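Local atomic coordinates of mandelate racemase/muconate lactonizing protein (Thermobispora bispora, PDB entry 3VC5), a protein that probably catalyses the magnesium-dependent dehydration of D-glucarate to 5-dehydro-4-deoxy-D-glucarate, as a member of the mandelate racemase/muconate lactonizing enzyme family of the enolase superfamily. Residues A[125-136]-A[312-320]; A[140-151]-A[390-398]. All blocks are in the same frame, centred on the assembly; numbering follows the deposited sequence.

Contact 1 (A[125-136]-A[312-320])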
# COMPACT_ATOMS: atom_id res chain seq x y z
N LYS A 125 -1.82 10.57 13.50
CA LYS A 125 -0.41 10.34 13.79
C LYS A 125 -0.24 9.78 15.20
O LYS A 125 0.67 8.97 15.46
CB LYS A 125 0.38 11.66 13.61
CG LYS A 125 1.90 11.50 13.57
CD LYS A 125 2.55 12.86 13.31
CE LYS A 125 3.98 12.93 13.65
NZ LYS A 125 4.37 14.28 14.19
N THR A 126 -1.08 10.22 16.15
CA THR A 126 -0.99 9.72 17.52
C THR A 126 -1.30 8.22 17.55
O THR A 126 -0.55 7.40 18.13
CB THR A 126 -1.95 10.48 18.44
OG1 THR A 126 -1.52 11.85 18.49
CG2 THR A 126 -1.92 9.90 19.87
N VAL A 127 -2.38 7.85 16.88
CA VAL A 127 -2.78 6.42 16.78
C VAL A 127 -1.67 5.61 16.09
O VAL A 127 -1.28 4.54 16.56
CB VAL A 127 -4.08 6.26 16.01
CG1 VAL A 127 -4.39 4.75 15.75
CG2 VAL A 127 -5.21 6.92 16.79
N ASP A 128 -1.11 6.16 15.00
CA ASP A 128 -0.10 5.44 14.25
C ASP A 128 1.15 5.27 15.11
O ASP A 128 1.83 4.23 15.04
CB ASP A 128 0.28 6.22 13.00
CG ASP A 128 -0.74 6.05 11.87
OD1 ASP A 128 -1.64 5.17 11.98
OD2 ASP A 128 -0.59 6.72 10.82
N ARG A 129 1.51 6.32 15.87
CA ARG A 129 2.68 6.24 16.76
C ARG A 129 2.50 5.14 17.83
O ARG A 129 3.43 4.35 18.12
CB ARG A 129 2.99 7.59 17.43
CG ARG A 129 3.58 8.62 16.48
CD ARG A 129 3.47 10.05 17.03
NE ARG A 129 3.60 10.09 18.48
CZ ARG A 129 4.60 10.65 19.15
NH1 ARG A 129 4.59 10.64 20.48
NH2 ARG A 129 5.60 11.26 18.49
N VAL A 130 1.29 5.05 18.38
CA VAL A 130 1.04 4.05 19.42
C VAL A 130 0.97 2.64 18.80
O VAL A 130 1.59 1.69 19.28
CB VAL A 130 -0.20 4.38 20.23
CG1 VAL A 130 -0.50 3.24 21.24
CG2 VAL A 130 0.03 5.73 20.96
N PHE A 131 0.30 2.54 17.67
CA PHE A 131 0.17 1.27 16.99
C PHE A 131 1.50 0.66 16.55
O PHE A 131 1.68 -0.54 16.61
CB PHE A 131 -0.72 1.47 15.79
CG PHE A 131 -0.87 0.25 14.89
CD1 PHE A 131 -1.62 -0.88 15.30
CD2 PHE A 131 -0.30 0.26 13.61
CE1 PHE A 131 -1.78 -1.97 14.45
CE2 PHE A 131 -0.47 -0.84 12.74
CZ PHE A 131 -1.22 -1.95 13.17
N ALA A 132 2.42 1.49 16.03
CA ALA A 132 3.59 0.95 15.39
C ALA A 132 4.40 0.05 16.30
O ALA A 132 4.96 -0.92 15.80
CB ALA A 132 4.47 2.07 14.84
N ALA A 133 4.53 0.37 17.59
CA ALA A 133 5.32 -0.53 18.47
C ALA A 133 4.74 -1.96 18.48
O ALA A 133 5.47 -2.98 18.47
CB ALA A 133 5.36 0.02 19.90
N PHE A 134 3.42 -2.04 18.50
CA PHE A 134 2.79 -3.35 18.52
C PHE A 134 2.86 -4.05 17.15
O PHE A 134 3.03 -5.27 17.07
CB PHE A 134 1.35 -3.19 18.98
CG PHE A 134 1.24 -2.47 20.30
CD1 PHE A 134 1.81 -3.01 21.47
CD2 PHE A 134 0.56 -1.26 20.40
CE1 PHE A 134 1.69 -2.35 22.69
CE2 PHE A 134 0.45 -0.59 21.61
CZ PHE A 134 1.01 -1.14 22.76
N GLU A 135 2.70 -3.28 16.07
CA GLU A 135 2.68 -3.89 14.74
C GLU A 135 4.02 -4.56 14.44
O GLU A 135 4.06 -5.67 13.91
CB GLU A 135 2.33 -2.86 13.68
CG GLU A 135 2.15 -3.46 12.28
CD GLU A 135 3.23 -3.06 11.29
OE1 GLU A 135 4.36 -2.72 11.69
OE2 GLU A 135 2.93 -3.08 10.06
N VAL A 136 5.12 -3.85 14.71
CA VAL A 136 6.45 -4.42 14.51
C VAL A 136 6.61 -5.72 15.30
O VAL A 136 7.13 -6.72 14.76
CB VAL A 136 7.57 -3.37 14.86
CG1 VAL A 136 8.96 -4.05 14.89
CG2 VAL A 136 7.50 -2.24 13.89
N HIS A 312 8.55 4.56 10.02
CA HIS A 312 7.48 3.66 10.50
C HIS A 312 7.04 4.00 11.90
O HIS A 312 5.94 3.58 12.32
CB HIS A 312 7.90 2.19 10.40
CG HIS A 312 8.84 1.73 11.48
ND1 HIS A 312 10.20 1.72 11.32
CD2 HIS A 312 8.60 1.24 12.73
CE1 HIS A 312 10.78 1.26 12.42
NE2 HIS A 312 9.82 0.91 13.27
N HIS A 313 7.88 4.73 12.66
CA HIS A 313 7.52 5.03 14.05
C HIS A 313 6.38 6.03 14.15
O HIS A 313 5.74 6.12 15.20
CB HIS A 313 8.72 5.57 14.84
CG HIS A 313 9.90 4.64 14.87
ND1 HIS A 313 10.89 4.70 13.92
CD2 HIS A 313 10.26 3.68 15.75
CE1 HIS A 313 11.82 3.78 14.21
NE2 HIS A 313 11.44 3.13 15.30
N TYR A 314 6.14 6.81 13.09
CA TYR A 314 4.96 7.70 13.15
C TYR A 314 4.06 7.59 11.93
O TYR A 314 3.00 8.23 11.91
CB TYR A 314 5.33 9.18 13.47
CG TYR A 314 6.25 9.85 12.46
CD1 TYR A 314 5.75 10.40 11.29
CD2 TYR A 314 7.63 9.95 12.69
CE1 TYR A 314 6.58 11.07 10.39
CE2 TYR A 314 8.46 10.61 11.80
CZ TYR A 314 7.94 11.12 10.63
OH TYR A 314 8.79 11.76 9.75
N TRP A 315 4.44 6.77 10.93
CA TRP A 315 3.52 6.49 9.80
C TRP A 315 2.70 5.22 10.05
O TRP A 315 1.91 4.82 9.22
CB TRP A 315 4.26 6.41 8.45
CG TRP A 315 4.65 7.75 7.90
CD1 TRP A 315 5.79 8.46 8.17
CD2 TRP A 315 3.91 8.53 6.95
NE1 TRP A 315 5.83 9.61 7.43
CE2 TRP A 315 4.67 9.71 6.69
CE3 TRP A 315 2.67 8.36 6.30
CZ2 TRP A 315 4.25 10.70 5.79
CZ3 TRP A 315 2.23 9.37 5.40
CH2 TRP A 315 3.04 10.52 5.15
N GLY A 316 2.91 4.56 11.19
CA GLY A 316 2.02 3.48 11.61
C GLY A 316 2.50 2.07 11.32
O GLY A 316 1.67 1.17 11.11
N GLY A 317 3.80 1.84 11.40
CA GLY A 317 4.30 0.49 11.25
C GLY A 317 4.85 0.16 9.87
O GLY A 317 4.80 1.00 8.94
N LEU A 318 5.35 -1.06 9.71
CA LEU A 318 6.00 -1.41 8.47
C LEU A 318 5.04 -1.53 7.27
O LEU A 318 5.34 -1.05 6.16
CB LEU A 318 6.83 -2.69 8.61
CG LEU A 318 7.72 -2.73 9.87
CD1 LEU A 318 8.64 -3.93 9.75
CD2 LEU A 318 8.56 -1.44 10.02
N VAL A 319 3.93 -2.22 7.45
CA VAL A 319 2.99 -2.38 6.34
C VAL A 319 2.42 -1.04 5.88
O VAL A 319 2.44 -0.76 4.65
CB VAL A 319 1.86 -3.38 6.70
CG1 VAL A 319 0.87 -3.47 5.56
CG2 VAL A 319 2.48 -4.73 6.98
N ARG A 320 1.96 -0.20 6.81
CA ARG A 320 1.43 1.12 6.40
C ARG A 320 2.52 1.94 5.69
O ARG A 320 2.25 2.61 4.68
CB ARG A 320 0.85 1.89 7.58
CG ARG A 320 -0.53 1.41 8.05
CD ARG A 320 -1.11 2.18 9.22
NE ARG A 320 -1.16 3.65 9.11
CZ ARG A 320 -2.26 4.35 8.82
NH1 ARG A 320 -3.40 3.70 8.58
NH2 ARG A 320 -2.23 5.69 8.77
O HOH W 1 0.64 8.96 10.58
O HOH W 2 6.01 4.35 17.23
O HOH W 3 1.36 -1.09 9.52

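Contact 2 (A[140-151]-A[390-398])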
# COMPACT_ATOMS: atom_id res chain seq x y z
N ASP A 140 7.25 -9.49 13.93
CA ASP A 140 8.38 -10.31 14.44
C ASP A 140 7.84 -11.73 14.73
O ASP A 140 8.41 -12.73 14.29
CB ASP A 140 8.96 -9.61 15.70
CG ASP A 140 10.27 -10.19 16.20
OD1 ASP A 140 10.97 -10.95 15.47
OD2 ASP A 140 10.61 -9.84 17.36
N ILE A 141 6.71 -11.80 15.43
CA ILE A 141 6.08 -13.08 15.77
C ILE A 141 5.60 -13.85 14.52
O ILE A 141 5.82 -15.07 14.41
CB ILE A 141 4.92 -12.88 16.74
CG1 ILE A 141 5.44 -12.45 18.13
CG2 ILE A 141 4.11 -14.18 16.90
CD1 ILE A 141 4.38 -11.76 19.02
N GLN A 142 4.94 -13.16 13.58
CA GLN A 142 4.55 -13.83 12.34
C GLN A 142 5.75 -14.42 11.60
O GLN A 142 5.68 -15.54 11.08
CB GLN A 142 3.81 -12.87 11.41
CG GLN A 142 2.48 -12.38 11.91
CD GLN A 142 1.81 -11.49 10.88
OE1 GLN A 142 2.07 -11.60 9.65
NE2 GLN A 142 0.98 -10.57 11.36
N GLY A 143 6.84 -13.66 11.52
CA GLY A 143 8.07 -14.17 10.92
C GLY A 143 8.59 -15.40 11.66
O GLY A 143 9.00 -16.40 11.04
N LYS A 144 8.62 -15.34 12.99
CA LYS A 144 9.08 -16.51 13.76
C LYS A 144 8.18 -17.73 13.51
O LYS A 144 8.67 -18.87 13.39
CB LYS A 144 9.13 -16.21 15.25
CG LYS A 144 10.21 -15.18 15.60
CD LYS A 144 10.28 -14.96 17.11
CE LYS A 144 11.27 -13.85 17.49
NZ LYS A 144 11.35 -13.70 18.94
N ALA A 145 6.88 -17.50 13.43
CA ALA A 145 5.96 -18.62 13.21
C ALA A 145 6.22 -19.26 11.85
O ALA A 145 6.11 -20.47 11.69
CB ALA A 145 4.49 -18.19 13.34
N ALA A 146 6.58 -18.43 10.86
CA ALA A 146 6.76 -18.89 9.48
C ALA A 146 8.21 -19.32 9.24
O ALA A 146 8.53 -19.87 8.17
CB ALA A 146 6.32 -17.79 8.50
N GLY A 147 9.08 -19.09 10.23
CA GLY A 147 10.53 -19.31 10.05
C GLY A 147 11.13 -18.38 8.99
O GLY A 147 12.09 -18.74 8.34
N ARG A 148 10.57 -17.19 8.81
CA ARG A 148 11.01 -16.28 7.75
C ARG A 148 11.36 -14.91 8.32
O ARG A 148 10.77 -14.50 9.32
CB ARG A 148 9.90 -16.06 6.69
CG ARG A 148 9.14 -17.33 6.23
CD ARG A 148 10.04 -18.31 5.57
NE ARG A 148 10.61 -17.71 4.39
CZ ARG A 148 10.82 -18.32 3.22
NH1 ARG A 148 10.50 -19.59 3.02
NH2 ARG A 148 11.34 -17.62 2.24
N PRO A 149 12.29 -14.18 7.68
CA PRO A 149 12.55 -12.80 8.10
C PRO A 149 11.32 -11.93 7.84
O PRO A 149 10.51 -12.23 6.94
CB PRO A 149 13.67 -12.34 7.15
CG PRO A 149 13.54 -13.24 5.93
CD PRO A 149 13.07 -14.56 6.49
N VAL A 150 11.18 -10.86 8.61
CA VAL A 150 10.07 -9.91 8.39
C VAL A 150 10.06 -9.42 6.93
O VAL A 150 8.98 -9.20 6.36
CB VAL A 150 10.16 -8.74 9.41
CG1 VAL A 150 9.26 -7.55 9.00
CG2 VAL A 150 9.68 -9.27 10.78
N ALA A 151 11.23 -9.23 6.31
CA ALA A 151 11.26 -8.83 4.88
C ALA A 151 10.39 -9.72 3.99
O ALA A 151 9.80 -9.25 3.01
CB ALA A 151 12.71 -8.77 4.34
N PRO A 390 23.34 -5.48 6.37
CA PRO A 390 22.76 -6.64 5.72
C PRO A 390 21.46 -7.08 6.42
O PRO A 390 21.36 -7.03 7.65
CB PRO A 390 23.87 -7.71 5.87
CG PRO A 390 25.16 -6.94 6.09
CD PRO A 390 24.70 -5.74 6.92
N VAL A 391 20.46 -7.47 5.64
CA VAL A 391 19.21 -7.97 6.23
C VAL A 391 19.51 -9.15 7.15
O VAL A 391 20.15 -10.12 6.72
CB VAL A 391 18.19 -8.42 5.19
CG1 VAL A 391 16.91 -8.94 5.91
CG2 VAL A 391 17.86 -7.30 4.23
N PRO A 392 19.04 -9.10 8.40
CA PRO A 392 19.35 -10.23 9.30
C PRO A 392 18.82 -11.54 8.74
O PRO A 392 17.83 -11.54 8.00
CB PRO A 392 18.62 -9.86 10.59
CG PRO A 392 18.56 -8.35 10.57
CD PRO A 392 18.43 -7.97 9.11
N ASP A 393 19.48 -12.65 9.08
CA ASP A 393 19.07 -13.93 8.50
C ASP A 393 18.03 -14.67 9.35
O ASP A 393 17.15 -15.33 8.80
CB ASP A 393 20.28 -14.81 8.13
CG ASP A 393 21.32 -14.88 9.23
OD1 ASP A 393 22.53 -14.80 8.91
OD2 ASP A 393 20.93 -15.02 10.41
N GLY A 394 18.11 -14.53 10.67
CA GLY A 394 17.16 -15.23 11.54
C GLY A 394 15.72 -14.96 11.14
O GLY A 394 15.45 -14.08 10.30
N PRO A 395 14.78 -15.74 11.71
CA PRO A 395 13.33 -15.53 11.54
C PRO A 395 12.88 -14.26 12.25
O PRO A 395 13.55 -13.80 13.18
CB PRO A 395 12.71 -16.73 12.27
CG PRO A 395 13.78 -17.20 13.20
CD PRO A 395 15.07 -16.96 12.47
N GLY A 396 11.76 -13.70 11.82
CA GLY A 396 11.27 -12.48 12.45
C GLY A 396 12.21 -11.33 12.17
O GLY A 396 12.75 -11.22 11.06
N LEU A 397 12.39 -10.44 13.14
CA LEU A 397 13.30 -9.31 12.96
C LEU A 397 14.76 -9.75 12.91
O LEU A 397 15.62 -9.02 12.41
CB LEU A 397 13.10 -8.27 14.08
CG LEU A 397 11.81 -7.46 14.04
CD1 LEU A 397 11.65 -6.69 15.36
CD2 LEU A 397 11.78 -6.51 12.81
N GLY A 398 15.03 -10.93 13.43
CA GLY A 398 16.40 -11.48 13.44
C GLY A 398 17.21 -10.95 14.62
O GLY A 398 18.44 -11.00 14.60
O HOH W 4 13.59 -11.48 16.08

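Contact 1 (A[125-136]-A[312-320])
E135 and D128, two acids on one helix, make the direct polar links to 312-320. The E135 carboxylate sits at the start of helix 318-330: OE2 accepts V319 N through its syn lone pair at 2.9 Å, and OE1 takes L318 N at 2.8 Å from the syn side, 25° out of plane. At D128, OD2 forms a salt bridge with R320 NH2 at 2.8 Å, a bent and weak hydrogen bond, while OD1 lies over one face of the guanidinium and is bound by Y99. R320 NE bonds W315 O in the guanidinium plane, which fixes the group's rotation.

Three waters bridge the segments; one joins R129 O to H313 O, and another links E135 OE2, G316 O and R320 N. A132 CB rests 3.3 Å from H312 O, and V136 CG2 meets H312 CD2 at 3.8 Å. At G316 and G317 a CB would collide with D128 and E135 respectively, so the turn comes right against the helix.

Y314 CB packs on R129 CG, and its ring extends toward N287, a magnesium ligand. Two buried carboxylates thus meet one arginine and the N-terminal amides of a barrel helix, which would probably stabilise their negative charge and fix the capping domain beside the active site.

Contact 2 (A[140-151]-A[390-398])
With CG of D140 anti to its own nitrogen (chi1 -169°), the carboxylate reaches L397, whose CG is turned anti to its carbonyl carbon (chi1 -71°) and lies 3.8 Å from D140 CG. The two side chains cross at about a right angle. D140 OD1 accepts L397 N at 2.8 Å in a nearly straight bond (173°), the donor standing well above the carboxylate plane; OD2 is held by L67 N of strand 65-71. An alanine here is likely to leave both L397 N and L67 N without this acceptor and open a gap beside the leucine.

The backbones add a single bridge. G396 N donates to R148 O at 2.8 Å and V150 N to G396 O at 2.9 Å, so G396 is held through both its N and its O. It is the second residue of a type II' turn from P395 to G398, with positive phi, and a CB on it would strike D140 OD1. G143, opposite, is equally bare, and the two CA atoms come within 3.9 Å.

P395 CB lies against K144 CA, where a Schellman motif with G147 ends the helix. V150 CG2 packs on L397 CD2 at 4.0 Å. R148 points elsewhere, pairing with D152 and with D91 of the second subunit. The chemistry is thus mostly main-chain: one carboxylate and two glycines let the loop after strand 388-390 lie directly on the helix end, far from the annotated sites.

How the contacts relate
From the N terminus, helix 123-146 of the capping domain supplies the first segment of contact 1 and then, at its C-terminal end, part of that of contact 2, which continues into 150-151. The chain next builds most of the barrel domain before 312-320 returns to the helix and closes contact 1; 390-398, beyond the last barrel strands, closes contact 2. The two loops therefore cross rather than nest. Their centres lie about 19 Å apart, yet they touch: V136 CG1 packs on L397 CD1, and L318 CD1 on V150 CG1. Together they tie successive parts of one helix to two separate regions of the barrel domain.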